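Local coordinates for protein acinetobacter secreted protease CpaA (PDB 6O38) that is a secreted zinc metalloprotease, probably cleaving protein substrates outside the cell after type II secretion, and binds its chaperone CpaB, at residues L306-T312 and V331-A337; I424-P429 and D443-E449; G457-N463 and M482-I488. The contacts are given in a common frame with arbitrary orientation. Residues are numbered along the deposited sequence.

Contact 1 of 3, residues L306-T312 and V331-A337; sequences LKVKLST and VVIVSNA
L310 (chi1 m, chi2 t) lies over I333 on one face of the sheet, its CD1 4.0 Å from I333 CG2. Strands 306-310 and 331-335 are parallel, in extended conformation, with axes 4.6 Å apart at closest approach and 12° between their directions. L306 pairs with V331, K307 with V332, V308 with I333, K309 with V334 and L310 with S335. Five backbone hydrogen bonds hold this register: V332 N to L306 O (2.9 Å), V308 N to V332 O (2.8 Å), V334 N to V308 O (2.9 Å), L310 N to V334 O (2.7 Å) and N336 N to L310 O (2.8 Å). L306, V308, L310, V331, I333 and S335 point to one face of the sheet. There I333 also meets I343 and I353, and V308 meets I294 and L298. K307, K309, V332 and V334 occupy the other face. K307 CE lies 3.7 Å from V332 CG1, and its NZ forms a salt bridge with E410. K309 CG lies 3.6 Å from V334 CG2. Past the strands, A337 CB packs 3.5 Å from S311 O. Such a parallel pair, with a buried, mostly apolar face and lysines on the other, fits a StcE-type beta-sandwich domain, the last of four in this chain.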
loop_
_atom_site.group_PDB
_atom_site.type_symbol
_atom_site.label_atom_id
_atom_site.label_comp_id
_atom_site.label_asym_id
_atom_site.label_seq_id
_atom_site.Cartn_x
_atom_site.Cartn_y
_atom_site.Cartn_z
ATOM N N LEU A 306 0.896 16.589 10.758
ATOM C CA LEU A 306 -0.438 17.144 10.929
ATOM C C LEU A 306 -0.968 17.549 9.563
ATOM O O LEU A 306 -0.274 18.244 8.813
ATOM C CB LEU A 306 -0.420 18.358 11.869
ATOM C CG LEU A 306 -1.673 19.242 11.868
ATOM C CD1 LEU A 306 -2.830 18.558 12.580
ATOM C CD2 LEU A 306 -1.386 20.606 12.486
ATOM N N LYS A 307 -2.184 17.119 9.239
ATOM C CA LYS A 307 -2.812 17.441 7.964
ATOM C C LYS A 307 -4.107 18.198 8.218
ATOM O O LYS A 307 -4.953 17.745 8.992
ATOM C CB LYS A 307 -3.075 16.192 7.126
ATOM C CG LYS A 307 -3.507 16.519 5.694
ATOM C CD LYS A 307 -3.560 15.281 4.813
ATOM C CE LYS A 307 -2.170 14.729 4.541
ATOM N NZ LYS A 307 -2.234 13.579 3.603
ATOM N N VAL A 308 -4.259 19.345 7.564
ATOM C CA VAL A 308 -5.416 20.218 7.732
ATOM C C VAL A 308 -6.163 20.272 6.408
ATOM O O VAL A 308 -5.554 20.503 5.357
ATOM C CB VAL A 308 -4.999 21.630 8.181
ATOM C CG1 VAL A 308 -6.219 22.521 8.305
ATOM C CG2 VAL A 308 -4.236 21.556 9.495
ATOM N N LYS A 309 -7.479 20.066 6.459
ATOM C CA LYS A 309 -8.323 19.985 5.266
ATOM C C LYS A 309 -9.310 21.150 5.274
ATOM O O LYS A 309 -10.345 21.099 5.948
ATOM C CB LYS A 309 -9.050 18.644 5.214
ATOM C CG LYS A 309 -8.135 17.459 4.952
ATOM C CD LYS A 309 -8.927 16.206 4.619
ATOM C CE LYS A 309 -8.078 14.955 4.778
ATOM N NZ LYS A 309 -8.799 13.726 4.339
ATOM N N LEU A 310 -8.990 22.193 4.512
ATOM C CA LEU A 310 -9.856 23.358 4.400
ATOM C C LEU A 310 -10.997 23.090 3.429
ATOM O O LEU A 310 -10.796 22.523 2.351
ATOM C CB LEU A 310 -9.057 24.577 3.937
ATOM C CG LEU A 310 -8.153 25.255 4.965
ATOM C CD1 LEU A 310 -7.103 26.104 4.271
ATOM C CD2 LEU A 310 -8.983 26.104 5.913
ATOM N N SER A 311 -12.201 23.504 3.817
ATOM C CA SER A 311 -13.383 23.380 2.978
ATOM C C SER A 311 -14.213 24.648 3.125
ATOM O O SER A 311 -13.830 25.589 3.825
ATOM C CB SER A 311 -14.200 22.136 3.346
ATOM O OG SER A 311 -14.853 22.304 4.592
ATOM N N THR A 312 -15.364 24.671 2.449
ATOM C CA THR A 312 -16.249 25.827 2.539
ATOM C C THR A 312 -16.846 25.959 3.937
ATOM O O THR A 312 -17.033 27.075 4.436
ATOM C CB THR A 312 -17.355 25.720 1.487
ATOM O OG1 THR A 312 -16.768 25.663 0.181
ATOM C CG2 THR A 312 -18.293 26.917 1.561
ATOM N N VAL A 331 3.617 19.674 8.226
ATOM C CA VAL A 331 2.230 20.110 8.151
ATOM C C VAL A 331 1.815 20.098 6.688
ATOM O O VAL A 331 2.455 20.746 5.851
ATOM C CB VAL A 331 2.029 21.505 8.765
ATOM C CG1 VAL A 331 0.617 22.001 8.496
ATOM C CG2 VAL A 331 2.305 21.470 10.259
ATOM N N VAL A 332 0.752 19.361 6.382
ATOM C CA VAL A 332 0.177 19.307 5.043
ATOM C C VAL A 332 -1.185 19.979 5.092
ATOM O O VAL A 332 -2.015 19.652 5.949
ATOM C CB VAL A 332 0.060 17.860 4.534
ATOM C CG1 VAL A 332 -0.587 17.834 3.158
ATOM C CG2 VAL A 332 1.428 17.199 4.498
ATOM N N ILE A 333 -1.414 20.925 4.188
ATOM C CA ILE A 333 -2.664 21.669 4.136
ATOM C C ILE A 333 -3.279 21.482 2.757
ATOM O O ILE A 333 -2.615 21.708 1.738
ATOM C CB ILE A 333 -2.447 23.161 4.448
ATOM C CG1 ILE A 333 -1.787 23.318 5.819
ATOM C CG2 ILE A 333 -3.769 23.909 4.412
ATOM C CD1 ILE A 333 -1.465 24.743 6.188
ATOM N N VAL A 334 -4.540 21.057 2.729
ATOM C CA VAL A 334 -5.300 20.920 1.496
ATOM C C VAL A 334 -6.486 21.870 1.577
ATOM O O VAL A 334 -7.025 22.133 2.659
ATOM C CB VAL A 334 -5.758 19.465 1.239
ATOM C CG1 VAL A 334 -4.690 18.482 1.695
ATOM C CG2 VAL A 334 -7.086 19.171 1.917
ATOM N N SER A 335 -6.871 22.417 0.427
ATOM C CA SER A 335 -7.928 23.418 0.366
ATOM C C SER A 335 -8.904 23.054 -0.740
ATOM O O SER A 335 -8.507 22.913 -1.902
ATOM C CB SER A 335 -7.353 24.818 0.131
ATOM O OG SER A 335 -8.388 25.781 0.035
ATOM N N ASN A 336 -10.177 22.902 -0.376
ATOM C CA ASN A 336 -11.263 22.788 -1.341
ATOM C C ASN A 336 -12.269 23.921 -1.176
ATOM O O ASN A 336 -13.403 23.817 -1.653
ATOM C CB ASN A 336 -11.956 21.430 -1.216
ATOM C CG ASN A 336 -11.066 20.282 -1.647
ATOM O OD1 ASN A 336 -10.889 20.033 -2.841
ATOM N ND2 ASN A 336 -10.494 19.578 -0.677
ATOM N N ALA A 337 -11.871 24.998 -0.506
ATOM C CA ALA A 337 -12.694 26.188 -0.376
ATOM C C ALA A 337 -12.431 27.131 -1.542
ATOM O O ALA A 337 -11.347 27.133 -2.132
ATOM C CB ALA A 337 -12.416 26.899 0.949
#

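Contact 2 of 3, residues I424-P429 and D443-E449; sequences ITYKIP and DTTVQNE
Y426 (chi1 t, chi2 76°) makes both the hydrogen bond and the CH-pi contact here; I424 is the other main packing residue. The Y426 OH donates to OD2 of D443 at 2.9 Å, near the ring plane. T445 (chi1 m) places CG2 over one ring face, 3.8 Å from the centroid and 18° off the normal, a CH-pi contact. V446 CG1 lies 3.8 Å from Y426 CD2. Segment 424-429 leaves strand 416-425 after T425 and runs on extended through P429. Segment 443-449 opens helix 444-452. D443 is its N-cap: with chi1 t, it accepts from T445 N through OD1 at 2.8 Å. One carboxylate therefore caps the helix and holds the tyrosine. This packs the start of a helix against the end of a sheet strand in the reprolysin-like metalloprotease domain. CA atoms of Y426 and V446 are 8.1 Å apart, those of I428 and D443 7.4 Å. I424 (chi1 p, chi2 t) points toward the helix, with CG2 3.6 Å from CG of E449. E449 takes chi1 t and chi2 p, and its carboxylate forms a salt bridge with R452. P429 CD approaches D443 OD2 at 3.3 Å. I428 (chi1 m, chi2 t) sets CG2 4.2 Å from the same oxygen, and its side chain also packs on Y460.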
loop_
_atom_site.group_PDB
_atom_site.type_symbol
_atom_site.label_atom_id
_atom_site.label_comp_id
_atom_site.label_asym_id
_atom_site.label_seq_id
_atom_site.Cartn_x
_atom_site.Cartn_y
_atom_site.Cartn_z
ATOM N N ILE A 424 -10.545 20.510 -20.128
ATOM C CA ILE A 424 -11.118 20.813 -21.431
ATOM C C ILE A 424 -11.322 19.513 -22.194
ATOM O O ILE A 424 -10.556 18.554 -22.050
ATOM C CB ILE A 424 -10.248 21.794 -22.252
ATOM C CG1 ILE A 424 -8.897 21.165 -22.599
ATOM C CG2 ILE A 424 -10.065 23.101 -21.500
ATOM C CD1 ILE A 424 -8.057 22.007 -23.536
ATOM N N THR A 425 -12.377 19.482 -23.002
ATOM C CA THR A 425 -12.655 18.368 -23.897
ATOM C C THR A 425 -12.196 18.752 -25.297
ATOM O O THR A 425 -12.702 19.719 -25.876
ATOM C CB THR A 425 -14.143 18.018 -23.895
ATOM O OG1 THR A 425 -14.476 17.339 -22.677
ATOM C CG2 THR A 425 -14.485 17.131 -25.085
ATOM N N TYR A 426 -11.239 17.999 -25.834
ATOM C CA TYR A 426 -10.631 18.361 -27.107
ATOM C C TYR A 426 -9.852 17.174 -27.654
ATOM O O TYR A 426 -9.238 16.423 -26.891
ATOM C CB TYR A 426 -9.705 19.572 -26.951
ATOM C CG TYR A 426 -9.021 19.978 -28.232
ATOM C CD1 TYR A 426 -9.709 20.668 -29.221
ATOM C CD2 TYR A 426 -7.689 19.661 -28.458
ATOM C CE1 TYR A 426 -9.087 21.037 -30.398
ATOM C CE2 TYR A 426 -7.062 20.024 -29.628
ATOM C CZ TYR A 426 -7.762 20.712 -30.595
ATOM O OH TYR A 426 -7.133 21.076 -31.764
ATOM N N LYS A 427 -9.885 17.017 -28.974
ATOM C CA LYS A 427 -9.143 15.975 -29.673
ATOM C C LYS A 427 -7.913 16.594 -30.327
ATOM O O LYS A 427 -8.041 17.433 -31.226
ATOM C CB LYS A 427 -10.024 15.292 -30.719
ATOM C CG LYS A 427 -9.261 14.496 -31.770
ATOM C CD LYS A 427 -9.019 13.063 -31.331
ATOM C CE LYS A 427 -8.383 12.249 -32.447
ATOM N NZ LYS A 427 -6.912 12.467 -32.532
ATOM N N ILE A 428 -6.736 16.191 -29.873
ATOM C CA ILE A 428 -5.498 16.650 -30.511
ATOM C C ILE A 428 -5.376 15.996 -31.884
ATOM O O ILE A 428 -5.496 14.762 -31.989
ATOM C CB ILE A 428 -4.289 16.319 -29.634
ATOM C CG1 ILE A 428 -4.439 16.959 -28.252
ATOM C CG2 ILE A 428 -3.003 16.783 -30.301
ATOM C CD1 ILE A 428 -3.233 16.768 -27.357
ATOM N N PRO A 429 -5.149 16.760 -32.955
ATOM C CA PRO A 429 -5.079 16.145 -34.288
ATOM C C PRO A 429 -3.845 15.273 -34.448
ATOM O O PRO A 429 -2.730 15.781 -34.606
ATOM C CB PRO A 429 -5.040 17.351 -35.236
ATOM C CG PRO A 429 -5.525 18.514 -34.421
ATOM C CD PRO A 429 -5.100 18.228 -33.017
ATOM N N ASP A 443 -0.391 22.979 -30.444
ATOM C CA ASP A 443 -1.827 23.084 -30.664
ATOM C C ASP A 443 -2.370 24.369 -30.056
ATOM O O ASP A 443 -2.192 24.628 -28.862
ATOM C CB ASP A 443 -2.524 21.860 -30.065
ATOM C CG ASP A 443 -3.995 21.777 -30.432
ATOM O OD1 ASP A 443 -4.724 22.785 -30.311
ATOM O OD2 ASP A 443 -4.420 20.686 -30.867
ATOM N N THR A 444 -3.041 25.169 -30.886
ATOM C CA THR A 444 -3.475 26.493 -30.454
ATOM C C THR A 444 -4.558 26.398 -29.386
ATOM O O THR A 444 -4.591 27.210 -28.455
ATOM C CB THR A 444 -3.973 27.293 -31.659
ATOM O OG1 THR A 444 -3.009 27.212 -32.717
ATOM C CG2 THR A 444 -4.175 28.750 -31.291
ATOM N N THR A 445 -5.448 25.410 -29.502
ATOM C CA THR A 445 -6.549 25.282 -28.552
ATOM C C THR A 445 -6.038 24.968 -27.150
ATOM O O THR A 445 -6.457 25.597 -26.170
ATOM C CB THR A 445 -7.525 24.203 -29.022
ATOM O OG1 THR A 445 -8.233 24.667 -30.178
ATOM C CG2 THR A 445 -8.527 23.868 -27.925
ATOM N N VAL A 446 -5.125 24.002 -27.033
ATOM C CA VAL A 446 -4.646 23.610 -25.711
ATOM C C VAL A 446 -3.633 24.611 -25.157
ATOM O O VAL A 446 -3.554 24.800 -23.939
ATOM C CB VAL A 446 -4.077 22.177 -25.749
ATOM C CG1 VAL A 446 -4.745 21.367 -26.851
ATOM C CG2 VAL A 446 -2.561 22.176 -25.909
ATOM N N GLN A 447 -2.851 25.267 -26.019
ATOM C CA GLN A 447 -1.840 26.195 -25.523
ATOM C C GLN A 447 -2.433 27.544 -25.135
ATOM O O GLN A 447 -1.930 28.188 -24.208
ATOM C CB GLN A 447 -0.728 26.378 -26.558
ATOM C CG GLN A 447 0.126 25.132 -26.770
ATOM C CD GLN A 447 0.865 24.700 -25.515
ATOM O OE1 GLN A 447 1.210 25.521 -24.665
ATOM N NE2 GLN A 447 1.109 23.399 -25.393
ATOM N N ASN A 448 -3.486 27.991 -25.823
ATOM C CA ASN A 448 -4.185 29.194 -25.380
ATOM C C ASN A 448 -4.862 28.965 -24.036
ATOM O O ASN A 448 -4.790 29.820 -23.144
ATOM C CB ASN A 448 -5.213 29.636 -26.420
ATOM C CG ASN A 448 -4.575 30.170 -27.684
ATOM O OD1 ASN A 448 -3.391 30.504 -27.706
ATOM N ND2 ASN A 448 -5.368 30.277 -28.743
ATOM N N GLU A 449 -5.527 27.820 -23.873
ATOM C CA GLU A 449 -6.135 27.495 -22.589
ATOM C C GLU A 449 -5.080 27.309 -21.507
ATOM O O GLU A 449 -5.317 27.657 -20.345
ATOM C CB GLU A 449 -6.996 26.238 -22.719
ATOM C CG GLU A 449 -7.742 25.857 -21.450
ATOM C CD GLU A 449 -8.795 26.879 -21.054
ATOM O OE1 GLU A 449 -9.259 27.634 -21.935
ATOM O OE2 GLU A 449 -9.162 26.926 -19.861
#

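Contact 3 of 3, residues G457-N463 and M482-I488; sequences GVYYQGN and MIGANDI
N486, Y459 and V458 lose the most surface here. N486 (chi1 p) turns its OD1 to the OH of Y459 (chi1 t), which donates a very short bond of 2.4 Å. The Y459 ring lies over the backbone of the neighbouring strand, with G484 O and A485 N over one face. G484 leaves room for it: a CB there would sit only 3.1 Å from Y459 CE2. N486 ND2 also bonds D487 O at 2.8 Å. On the other sheet face, V458 (chi1 p) puts CG1 3.6 Å from I483 CB. Strands 457-462 and 483-487 are parallel, crossing at -16° with axes 4.6 Å apart. V458 pairs with I483, Y459 with G484, Y460 with A485 and Q461 with N486. G484 N bonds V458 O (3.1 Å), Y460 N bonds G484 O (2.8 Å), N486 N bonds Y460 O (3.2 Å) and G462 N bonds N486 O (3.3 Å). Helices 391-411 and 433-439 pack on opposite faces, consistent with the sheet of a metzincin-like zinc protease.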
loop_
_atom_site.group_PDB
_atom_site.type_symbol
_atom_site.label_atom_id
_atom_site.label_comp_id
_atom_site.label_asym_id
_atom_site.label_seq_id
_atom_site.Cartn_x
_atom_site.Cartn_y
_atom_site.Cartn_z
ATOM N N GLY A 457 1.747 22.827 -16.733
ATOM C CA GLY A 457 1.876 21.699 -17.632
ATOM C C GLY A 457 0.523 21.289 -18.168
ATOM O O GLY A 457 -0.521 21.785 -17.736
ATOM N N VAL A 458 0.555 20.367 -19.126
ATOM C CA VAL A 458 -0.643 19.857 -19.778
ATOM C C VAL A 458 -0.560 18.337 -19.812
ATOM O O VAL A 458 0.518 17.769 -20.016
ATOM C CB VAL A 458 -0.810 20.447 -21.199
ATOM C CG1 VAL A 458 0.499 20.379 -21.965
ATOM C CG2 VAL A 458 -1.921 19.737 -21.964
ATOM N N TYR A 459 -1.698 17.679 -19.599
ATOM C CA TYR A 459 -1.787 16.229 -19.670
ATOM C C TYR A 459 -3.006 15.844 -20.496
ATOM O O TYR A 459 -4.075 16.446 -20.360
ATOM C CB TYR A 459 -1.872 15.606 -18.273
ATOM C CG TYR A 459 -1.539 14.134 -18.249
ATOM C CD1 TYR A 459 -2.521 13.178 -18.457
ATOM C CD2 TYR A 459 -0.237 13.701 -18.031
ATOM C CE1 TYR A 459 -2.221 11.834 -18.441
ATOM C CE2 TYR A 459 0.073 12.356 -18.013
ATOM C CZ TYR A 459 -0.922 11.427 -18.218
ATOM O OH TYR A 459 -0.619 10.084 -18.202
ATOM N N TYR A 460 -2.837 14.838 -21.351
ATOM C CA TYR A 460 -3.827 14.480 -22.357
ATOM C C TYR A 460 -4.276 13.039 -22.162
ATOM O O TYR A 460 -3.443 12.139 -22.009
ATOM C CB TYR A 460 -3.262 14.674 -23.766
ATOM C CG TYR A 460 -4.200 14.259 -24.876
ATOM C CD1 TYR A 460 -5.374 14.959 -25.118
ATOM C CD2 TYR A 460 -3.906 13.173 -25.690
ATOM C CE1 TYR A 460 -6.232 14.586 -26.135
ATOM C CE2 TYR A 460 -4.757 12.793 -26.709
ATOM C CZ TYR A 460 -5.918 13.502 -26.927
ATOM O OH TYR A 460 -6.769 13.126 -27.942
ATOM N N GLN A 461 -5.590 12.828 -22.164
ATOM C CA GLN A 461 -6.192 11.502 -22.068
ATOM C C GLN A 461 -6.946 11.238 -23.365
ATOM O O GLN A 461 -7.996 11.841 -23.611
ATOM C CB GLN A 461 -7.120 11.412 -20.856
ATOM C CG GLN A 461 -7.970 10.155 -20.799
ATOM C CD GLN A 461 -8.762 10.053 -19.509
ATOM O OE1 GLN A 461 -8.315 9.442 -18.539
ATOM N NE2 GLN A 461 -9.945 10.659 -19.490
ATOM N N GLY A 462 -6.411 10.341 -24.195
ATOM C CA GLY A 462 -6.947 10.102 -25.520
ATOM C C GLY A 462 -7.253 8.631 -25.752
ATOM O O GLY A 462 -7.037 7.784 -24.884
ATOM N N ASN A 463 -7.774 8.357 -26.948
ATOM C CA ASN A 463 -8.117 7.001 -27.363
ATOM C C ASN A 463 -7.355 6.570 -28.612
ATOM O O ASN A 463 -7.656 5.513 -29.179
ATOM C CB ASN A 463 -9.629 6.888 -27.593
ATOM C CG ASN A 463 -10.110 5.448 -27.643
ATOM O OD1 ASN A 463 -9.657 4.603 -26.871
ATOM N ND2 ASN A 463 -11.029 5.162 -28.559
HETATM N N MSE A 482 6.567 20.411 -21.707
HETATM C CA MSE A 482 5.868 19.948 -20.516
HETATM C C MSE A 482 4.489 19.404 -20.872
HETATM O O MSE A 482 3.480 20.091 -20.714
HETATM C CB MSE A 482 5.746 21.081 -19.493
HETATM C CG MSE A 482 5.274 20.629 -18.122
HETATM SE SE MSE A 482 6.533 19.418 -17.261
HETATM C CE MSE A 482 5.412 18.828 -15.777
ATOM N N ILE A 483 4.451 18.166 -21.360
ATOM C CA ILE A 483 3.200 17.533 -21.766
ATOM C C ILE A 483 3.334 16.026 -21.584
ATOM O O ILE A 483 4.400 15.450 -21.819
ATOM C CB ILE A 483 2.830 17.903 -23.221
ATOM C CG1 ILE A 483 1.480 17.295 -23.613
ATOM C CG2 ILE A 483 3.923 17.471 -24.189
ATOM C CD1 ILE A 483 0.970 17.760 -24.958
ATOM N N GLY A 484 2.246 15.395 -21.144
ATOM C CA GLY A 484 2.214 13.956 -20.986
ATOM C C GLY A 484 0.871 13.414 -21.431
ATOM O O GLY A 484 -0.127 14.138 -21.488
ATOM N N ALA A 485 0.858 12.123 -21.761
ATOM C CA ALA A 485 -0.354 11.518 -22.292
ATOM C C ALA A 485 -0.380 10.024 -22.005
ATOM O O ALA A 485 0.662 9.368 -21.940
ATOM C CB ALA A 485 -0.484 11.761 -23.800
ATOM N N ASN A 486 -1.593 9.501 -21.827
ATOM C CA ASN A 486 -1.845 8.068 -21.819
ATOM C C ASN A 486 -3.206 7.818 -22.452
ATOM O O ASN A 486 -4.022 8.732 -22.598
ATOM C CB ASN A 486 -1.790 7.468 -20.403
ATOM C CG ASN A 486 -2.898 7.981 -19.501
ATOM O OD1 ASN A 486 -2.686 8.884 -18.697
ATOM N ND2 ASN A 486 -4.081 7.387 -19.614
ATOM N N ASP A 487 -3.449 6.567 -22.830
ATOM C CA ASP A 487 -4.719 6.188 -23.427
ATOM C C ASP A 487 -5.593 5.488 -22.386
ATOM O O ASP A 487 -5.265 5.436 -21.197
ATOM C CB ASP A 487 -4.485 5.321 -24.672
ATOM C CG ASP A 487 -4.055 3.898 -24.339
ATOM O OD1 ASP A 487 -3.748 3.603 -23.166
ATOM O OD2 ASP A 487 -4.022 3.063 -25.268
ATOM N N ILE A 488 -6.719 4.942 -22.836
ATOM C CA ILE A 488 -7.579 4.139 -21.979
ATOM C C ILE A 488 -7.594 2.669 -22.379
ATOM O O ILE A 488 -8.002 1.828 -21.561
ATOM C CB ILE A 488 -9.017 4.696 -21.948
ATOM C CG1 ILE A 488 -9.652 4.617 -23.337
ATOM C CG2 ILE A 488 -9.021 6.130 -21.441
ATOM C CD1 ILE A 488 -11.110 5.016 -23.362
#

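Overall arrangement
Contacts 2 and 3 belong to the reprolysin-like range, with centres 11 Å apart. They touch directly: I428 CD1 lies 3.6 Å from CD1 of Y460, and Y426 O lies 3.6 Å from Y460 CE1. Helix 444-452 of contact 2 leads into strand 457-462 of contact 3. Contact 3 is near the metal site: the side chain of Y459 is about 10 Å from the zinc, which H498, H502 and H508 bind. Contact 1 lies apart in a beta-sandwich range. Its centre is 32 Å from that of contact 2 and 28 Å from that of contact 3, with nearest atoms about 17 and 18 Å away. Strand 367-381 pairs with strands 358-364, 416-425 and 457-462, linking the two regions.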